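Local coordinates for protein papain-like cysteine protease (Porcine reproductive and respiratory syndrome virus, PDB 3MTV) that probably acts as a papain-like cysteine protease and as a metal-dependent nuclease, as the nsp1-beta portion of the arterivirus polyprotein, at residues A[137-142]-A[175-180]; A[146-151]-A[159-164]. All coordinates share one frame; numbering follows the deposited sequence.

Both contacts are antiparallel strand pairs in one five-stranded sheet of the protease part. Interaction 1 joins strand 135-139 to strand 171-181; interaction 2 joins the two strands of the hairpin 145-150 and 158-162. Strands 145-150 and 171-181 are neighbours, so the contacts meet at that seam, where L175 O probably accepts a hydrogen bond from I147 N and I177 CD1 packs on I147 CD1. Interaction 1 is partly buried and spends its side chains on arginine-carboxylate pairs on one face. Interaction 2 is buried nearer the centre of the chain, relies mainly on backbone bonds, and carries H159, a likely catalytic residue close to C90.

Interaction 1 of 2, residues A[137-142]-A[175-180]; sequences AVTDTH and LRIRVE
R178 and V138 face each other as the hydrogen-bonded pair of two antiparallel strands, and the arginine then reaches along the sheet to a carboxylate in the turn beyond. The pair closes both ways: V138 N gives to R178 O at 3.0 Å, almost straight at 173°, and R178 N gives to V138 O at 2.9 Å. A137 and V179 form the next, non-hydrogen-bonded pair, on the other face. One step past T139 the ladder loosens, since D140 N meets R176 O at 3.1 Å from above the carbonyl plane.

The R178 side chain leaves with CG anti to its backbone N (chi1 -175°). Its CB lies 3.8 Å from D140 CB. The chain bends at chi3, R178 CD passing 4.1 Å from D140 OD2, and brings NE to that OD2 at 3.2 Å, a salt bridge on the oxygen's anti lone pair, with carboxylate and guanidinium planes 76° apart. R178 NH2 lies 3.6 Å from D140 CB and pairs with E191; NH1 bridges to E180 OE1 in its own strand. Arginine suits this place because its three nitrogens can serve three carboxylates, whose combined charge would exceed its own; E180 also pairs with R136. D140 OD1 accepts from H142 N, whose position is less sure, so aspartate closes an Asx turn while its other oxygen holds R178.

Beyond the strand R176 NH2 appears to donate to T141 O, though its position is less certain. The arrangement is that of an antiparallel ladder in the five-stranded sheet of the papain-like protease domain, with an Asx turn following strand 135-139.

Interaction 2 of 2, residues A[146-151]-A[159-164]; sequences VIQYFS and HLKLVE
Four backbone hydrogen bonds join the hairpin strands 146-150 and 159-162, though the position of V146 O, which accepts from K161 N, is less certain. The tight part is the buried, doubly bonded pair of Q148 and H159 together with I147 on L160. Q148 N gives to H159 O nearly along the C=O axis, while H159 N returns a bond to Q148 O from above the carbonyl plane. On the other face I147 CD1 lies against L160 CB at 3.9 Å, two branched aliphatics suited to a buried layer.

Toward the surface the contact thins. V146 N still bonds K161 O at 3.0 Å, but past the strand end the side-chain contact with the partly exposed V163 is one apolar touch, V146 CG2 to V163 CG1 at 4.0 Å. The chain of K161 bends at chi4, and its NZ stays 3.6 Å from V146 CG2.

H159 is thus gripped through both its N and its O by Q148 of the one neighbouring strand. This pairing places its CB on the face shared with Q148 and K161, and CG, anti to the backbone N (chi1 -170°), carries the ring to F171 and to within about 3 Å of the C90 side chain. H159 is probably an active-site residue, consistent with the cysteine-histidine pair of a papain-like protease, in which the histidine would draw the proton from the thiol.

Interaction 1 of 2, residues A[137-142]-A[175-180]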
loop_
_atom_site.group_PDB
_atom_site.type_symbol
_atom_site.label_atom_id
_atom_site.label_comp_id
_atom_site.label_asym_id
_atom_site.label_seq_id
_atom_site.Cartn_x
_atom_site.Cartn_y
_atom_site.Cartn_z
ATOM N N ALA A 137 -27.876 -21.647 -3.317
ATOM C CA ALA A 137 -27.306 -21.212 -2.017
ATOM C C ALA A 137 -27.887 -19.932 -1.623
ATOM O O ALA A 137 -27.926 -18.982 -2.434
ATOM C CB ALA A 137 -25.809 -21.006 -2.038
ATOM N N VAL A 138 -28.304 -19.892 -0.356
ATOM C CA VAL A 138 -29.126 -18.795 0.114
ATOM C C VAL A 138 -28.575 -18.262 1.351
ATOM O O VAL A 138 -28.176 -18.991 2.277
ATOM C CB VAL A 138 -30.557 -19.157 0.507
ATOM C CG1 VAL A 138 -31.348 -17.849 0.679
ATOM C CG2 VAL A 138 -31.214 -20.089 -0.468
ATOM N N THR A 139 -28.661 -16.954 1.342
ATOM C CA THR A 139 -28.086 -16.139 2.306
ATOM C C THR A 139 -28.965 -16.340 3.497
ATOM O O THR A 139 -30.132 -16.040 3.445
ATOM C CB THR A 139 -28.141 -14.773 1.786
ATOM O OG1 THR A 139 -27.303 -14.017 2.650
ATOM C CG2 THR A 139 -29.699 -14.263 1.656
ATOM N N ASP A 140 -28.429 -16.959 4.531
ATOM C CA ASP A 140 -29.282 -17.353 5.624
ATOM C C ASP A 140 -28.626 -16.849 6.848
ATOM O O ASP A 140 -27.612 -17.394 7.348
ATOM C CB ASP A 140 -29.584 -18.879 5.673
ATOM C CG ASP A 140 -30.066 -19.395 7.104
ATOM O OD1 ASP A 140 -30.008 -18.598 8.069
ATOM O OD2 ASP A 140 -30.476 -20.613 7.268
ATOM N N THR A 141 -29.232 -15.787 7.342
ATOM C CA THR A 141 -28.770 -15.195 8.580
ATOM C C THR A 141 -28.359 -16.114 9.774
ATOM O O THR A 141 -27.739 -15.630 10.726
ATOM C CB THR A 141 -29.729 -14.125 9.006
ATOM O OG1 THR A 141 -28.930 -13.104 9.601
ATOM C CG2 THR A 141 -30.860 -14.677 9.949
ATOM N N HIS A 142 -28.643 -17.424 9.617
ATOM C CA HIS A 142 -28.586 -18.497 10.632
ATOM C C HIS A 142 -27.999 -19.795 10.195
ATOM O O HIS A 142 -27.895 -20.783 10.993
ATOM C CB HIS A 142 -29.949 -18.776 11.246
ATOM C CG HIS A 142 -30.126 -18.012 12.505
ATOM N ND1 HIS A 142 -30.911 -16.873 12.572
ATOM C CD2 HIS A 142 -29.471 -18.107 13.693
ATOM C CE1 HIS A 142 -30.789 -16.340 13.772
ATOM N NE2 HIS A 142 -29.920 -17.065 14.468
ATOM N N LEU A 175 -20.146 -13.558 5.681
ATOM C CA LEU A 175 -21.557 -13.968 6.064
ATOM C C LEU A 175 -21.891 -15.408 6.081
ATOM O O LEU A 175 -20.984 -16.314 5.965
ATOM C CB LEU A 175 -22.687 -13.389 5.251
ATOM C CG LEU A 175 -22.347 -13.332 3.768
ATOM C CD1 LEU A 175 -22.786 -14.457 2.924
ATOM C CD2 LEU A 175 -22.934 -12.084 3.175
ATOM N N ARG A 176 -23.218 -15.594 6.253
ATOM C CA ARG A 176 -23.701 -16.930 6.614
ATOM C C ARG A 176 -24.700 -17.266 5.658
ATOM O O ARG A 176 -25.510 -16.394 5.275
ATOM C CB ARG A 176 -24.172 -17.065 8.065
ATOM C CG ARG A 176 -22.885 -17.215 9.029
ATOM C CD ARG A 176 -23.205 -17.668 10.468
ATOM N NE ARG A 176 -24.643 -17.554 10.788
ATOM C CZ ARG A 176 -25.224 -18.213 11.778
ATOM N NH1 ARG A 176 -24.518 -19.028 12.555
ATOM N NH2 ARG A 176 -26.506 -18.054 11.986
ATOM N N ILE A 177 -24.547 -18.505 5.182
ATOM C CA ILE A 177 -25.563 -19.109 4.287
ATOM C C ILE A 177 -25.879 -20.587 4.540
ATOM O O ILE A 177 -25.311 -21.229 5.416
ATOM C CB ILE A 177 -25.120 -19.048 2.835
ATOM C CG1 ILE A 177 -23.639 -19.269 2.752
ATOM C CG2 ILE A 177 -25.358 -17.696 2.225
ATOM C CD1 ILE A 177 -23.243 -20.142 1.653
ATOM N N ARG A 178 -26.736 -21.101 3.678
ATOM C CA ARG A 178 -27.300 -22.428 3.741
ATOM C C ARG A 178 -27.306 -22.964 2.284
ATOM O O ARG A 178 -27.489 -22.208 1.346
ATOM C CB ARG A 178 -28.795 -22.298 4.132
ATOM C CG ARG A 178 -29.600 -23.595 4.377
ATOM C CD ARG A 178 -31.126 -23.398 4.277
ATOM N NE ARG A 178 -31.443 -22.036 4.577
ATOM C CZ ARG A 178 -32.508 -21.409 4.096
ATOM N NH1 ARG A 178 -33.343 -22.058 3.323
ATOM N NH2 ARG A 178 -32.744 -20.133 4.383
ATOM N N VAL A 179 -27.237 -24.271 2.053
ATOM C CA VAL A 179 -27.433 -24.753 0.700
ATOM C C VAL A 179 -28.676 -25.613 0.516
ATOM O O VAL A 179 -28.806 -26.558 1.236
ATOM C CB VAL A 179 -26.250 -25.653 0.413
ATOM C CG1 VAL A 179 -26.349 -26.294 -0.959
ATOM C CG2 VAL A 179 -25.002 -24.849 0.503
ATOM N N GLU A 180 -29.553 -25.362 -0.454
ATOM C CA GLU A 180 -30.770 -26.157 -0.541
ATOM C C GLU A 180 -31.184 -26.483 -1.982
ATOM O O GLU A 180 -30.647 -25.962 -2.927
ATOM C CB GLU A 180 -31.891 -25.429 0.219
ATOM C CG GLU A 180 -32.591 -24.286 -0.592
ATOM C CD GLU A 180 -33.555 -23.398 0.247
ATOM O OE1 GLU A 180 -33.531 -23.616 1.491
ATOM O OE2 GLU A 180 -34.300 -22.488 -0.308
#

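Interaction 2 of 2, residues A[146-151]-A[159-164]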
loop_
_atom_site.group_PDB
_atom_site.type_symbol
_atom_site.label_atom_id
_atom_site.label_comp_id
_atom_site.label_asym_id
_atom_site.label_seq_id
_atom_site.Cartn_x
_atom_site.Cartn_y
_atom_site.Cartn_z
ATOM N N VAL A 146 -20.286 -20.440 6.966
ATOM C CA VAL A 146 -19.588 -19.187 6.906
ATOM C C VAL A 146 -18.794 -18.989 5.671
ATOM O O VAL A 146 -17.879 -19.793 5.314
ATOM C CB VAL A 146 -18.513 -19.041 7.945
ATOM C CG1 VAL A 146 -18.604 -17.671 8.427
ATOM C CG2 VAL A 146 -18.672 -20.017 9.069
ATOM N N ILE A 147 -19.094 -17.831 5.090
ATOM C CA ILE A 147 -18.239 -17.308 4.050
ATOM C C ILE A 147 -17.171 -16.393 4.610
ATOM O O ILE A 147 -17.481 -15.512 5.416
ATOM C CB ILE A 147 -19.041 -16.484 3.062
ATOM C CG1 ILE A 147 -20.229 -17.259 2.539
ATOM C CG2 ILE A 147 -18.204 -16.249 1.845
ATOM C CD1 ILE A 147 -19.744 -18.505 1.811
ATOM N N GLN A 148 -15.928 -16.607 4.197
ATOM C CA GLN A 148 -14.804 -15.772 4.671
ATOM C C GLN A 148 -13.855 -15.233 3.657
ATOM O O GLN A 148 -13.702 -15.746 2.526
ATOM C CB GLN A 148 -13.940 -16.494 5.683
ATOM C CG GLN A 148 -14.766 -17.263 6.631
ATOM C CD GLN A 148 -13.974 -17.687 7.773
ATOM O OE1 GLN A 148 -14.230 -17.228 8.900
ATOM N NE2 GLN A 148 -12.978 -18.575 7.522
ATOM N N TYR A 149 -13.187 -14.187 4.108
ATOM C CA TYR A 149 -12.226 -13.530 3.272
ATOM C C TYR A 149 -11.012 -13.484 4.092
ATOM O O TYR A 149 -10.963 -13.570 5.328
ATOM C CB TYR A 149 -12.635 -12.106 2.932
ATOM C CG TYR A 149 -12.824 -11.182 4.123
ATOM C CD1 TYR A 149 -14.074 -10.982 4.627
ATOM C CD2 TYR A 149 -11.740 -10.519 4.730
ATOM C CE1 TYR A 149 -14.301 -10.166 5.686
ATOM C CE2 TYR A 149 -11.935 -9.679 5.809
ATOM C CZ TYR A 149 -13.251 -9.515 6.282
ATOM O OH TYR A 149 -13.585 -8.729 7.359
ATOM N N PHE A 150 -9.981 -13.350 3.358
ATOM C CA PHE A 150 -8.757 -13.226 4.023
ATOM C C PHE A 150 -8.323 -11.807 4.203
ATOM O O PHE A 150 -7.965 -11.082 3.197
ATOM C CB PHE A 150 -7.793 -13.749 3.085
ATOM C CG PHE A 150 -6.480 -13.735 3.602
ATOM C CD1 PHE A 150 -6.187 -14.486 4.705
ATOM C CD2 PHE A 150 -5.500 -13.048 2.993
ATOM C CE1 PHE A 150 -4.938 -14.579 5.170
ATOM C CE2 PHE A 150 -4.227 -13.142 3.453
ATOM C CZ PHE A 150 -3.957 -13.893 4.557
ATOM N N SER A 151 -8.356 -11.363 5.453
ATOM C CA SER A 151 -7.629 -10.124 5.748
ATOM C C SER A 151 -8.287 -8.807 5.448
ATOM O O SER A 151 -8.101 -7.944 6.290
ATOM C CB SER A 151 -6.283 -10.111 5.006
ATOM O OG SER A 151 -5.664 -8.866 5.093
ATOM N N HIS A 159 -13.049 -18.135 1.360
ATOM C CA HIS A 159 -13.006 -19.393 1.967
ATOM C C HIS A 159 -14.327 -19.704 2.658
ATOM O O HIS A 159 -15.026 -18.839 3.158
ATOM C CB HIS A 159 -11.851 -19.404 2.892
ATOM C CG HIS A 159 -11.544 -20.745 3.436
ATOM N ND1 HIS A 159 -11.895 -21.113 4.712
ATOM C CD2 HIS A 159 -10.886 -21.792 2.892
ATOM C CE1 HIS A 159 -11.495 -22.360 4.916
ATOM N NE2 HIS A 159 -10.866 -22.783 3.835
ATOM N N LEU A 160 -14.720 -20.953 2.692
ATOM C CA LEU A 160 -15.748 -21.161 3.655
ATOM C C LEU A 160 -15.477 -22.384 4.567
ATOM O O LEU A 160 -14.568 -23.188 4.331
ATOM C CB LEU A 160 -17.084 -21.179 2.968
ATOM C CG LEU A 160 -16.812 -22.268 1.930
ATOM C CD1 LEU A 160 -17.151 -23.588 2.583
ATOM C CD2 LEU A 160 -17.636 -22.161 0.690
ATOM N N LYS A 161 -16.260 -22.484 5.628
ATOM C CA LYS A 161 -15.981 -23.413 6.674
ATOM C C LYS A 161 -17.287 -23.419 7.412
ATOM O O LYS A 161 -18.116 -22.500 7.212
ATOM C CB LYS A 161 -14.835 -22.890 7.542
ATOM C CG LYS A 161 -15.219 -21.872 8.633
ATOM C CD LYS A 161 -13.997 -21.508 9.556
ATOM C CE LYS A 161 -14.382 -20.925 10.987
ATOM N NZ LYS A 161 -15.736 -20.247 11.202
ATOM N N LEU A 162 -17.493 -24.433 8.246
ATOM C CA LEU A 162 -18.718 -24.449 9.002
ATOM C C LEU A 162 -18.563 -23.597 10.220
ATOM O O LEU A 162 -17.434 -23.424 10.734
ATOM C CB LEU A 162 -19.024 -25.823 9.486
ATOM C CG LEU A 162 -18.861 -26.916 8.486
ATOM C CD1 LEU A 162 -18.303 -28.137 9.160
ATOM C CD2 LEU A 162 -20.243 -27.104 8.021
ATOM N N VAL A 163 -19.728 -23.163 10.719
ATOM C CA VAL A 163 -19.865 -22.159 11.793
ATOM C C VAL A 163 -19.049 -22.539 13.010
ATOM O O VAL A 163 -18.389 -21.706 13.649
ATOM C CB VAL A 163 -21.363 -21.880 12.169
ATOM C CG1 VAL A 163 -21.815 -20.668 11.496
ATOM C CG2 VAL A 163 -22.322 -23.089 11.810
ATOM N N GLU A 164 -19.016 -23.827 13.241
ATOM C CA GLU A 164 -18.395 -24.380 14.412
ATOM C C GLU A 164 -16.936 -24.768 14.270
ATOM O O GLU A 164 -16.250 -24.978 15.275
ATOM C CB GLU A 164 -19.193 -25.594 14.761
ATOM C CG GLU A 164 -20.237 -25.818 13.708
ATOM C CD GLU A 164 -20.249 -27.270 13.220
ATOM O OE1 GLU A 164 -19.758 -28.158 13.969
ATOM O OE2 GLU A 164 -20.751 -27.509 12.085
#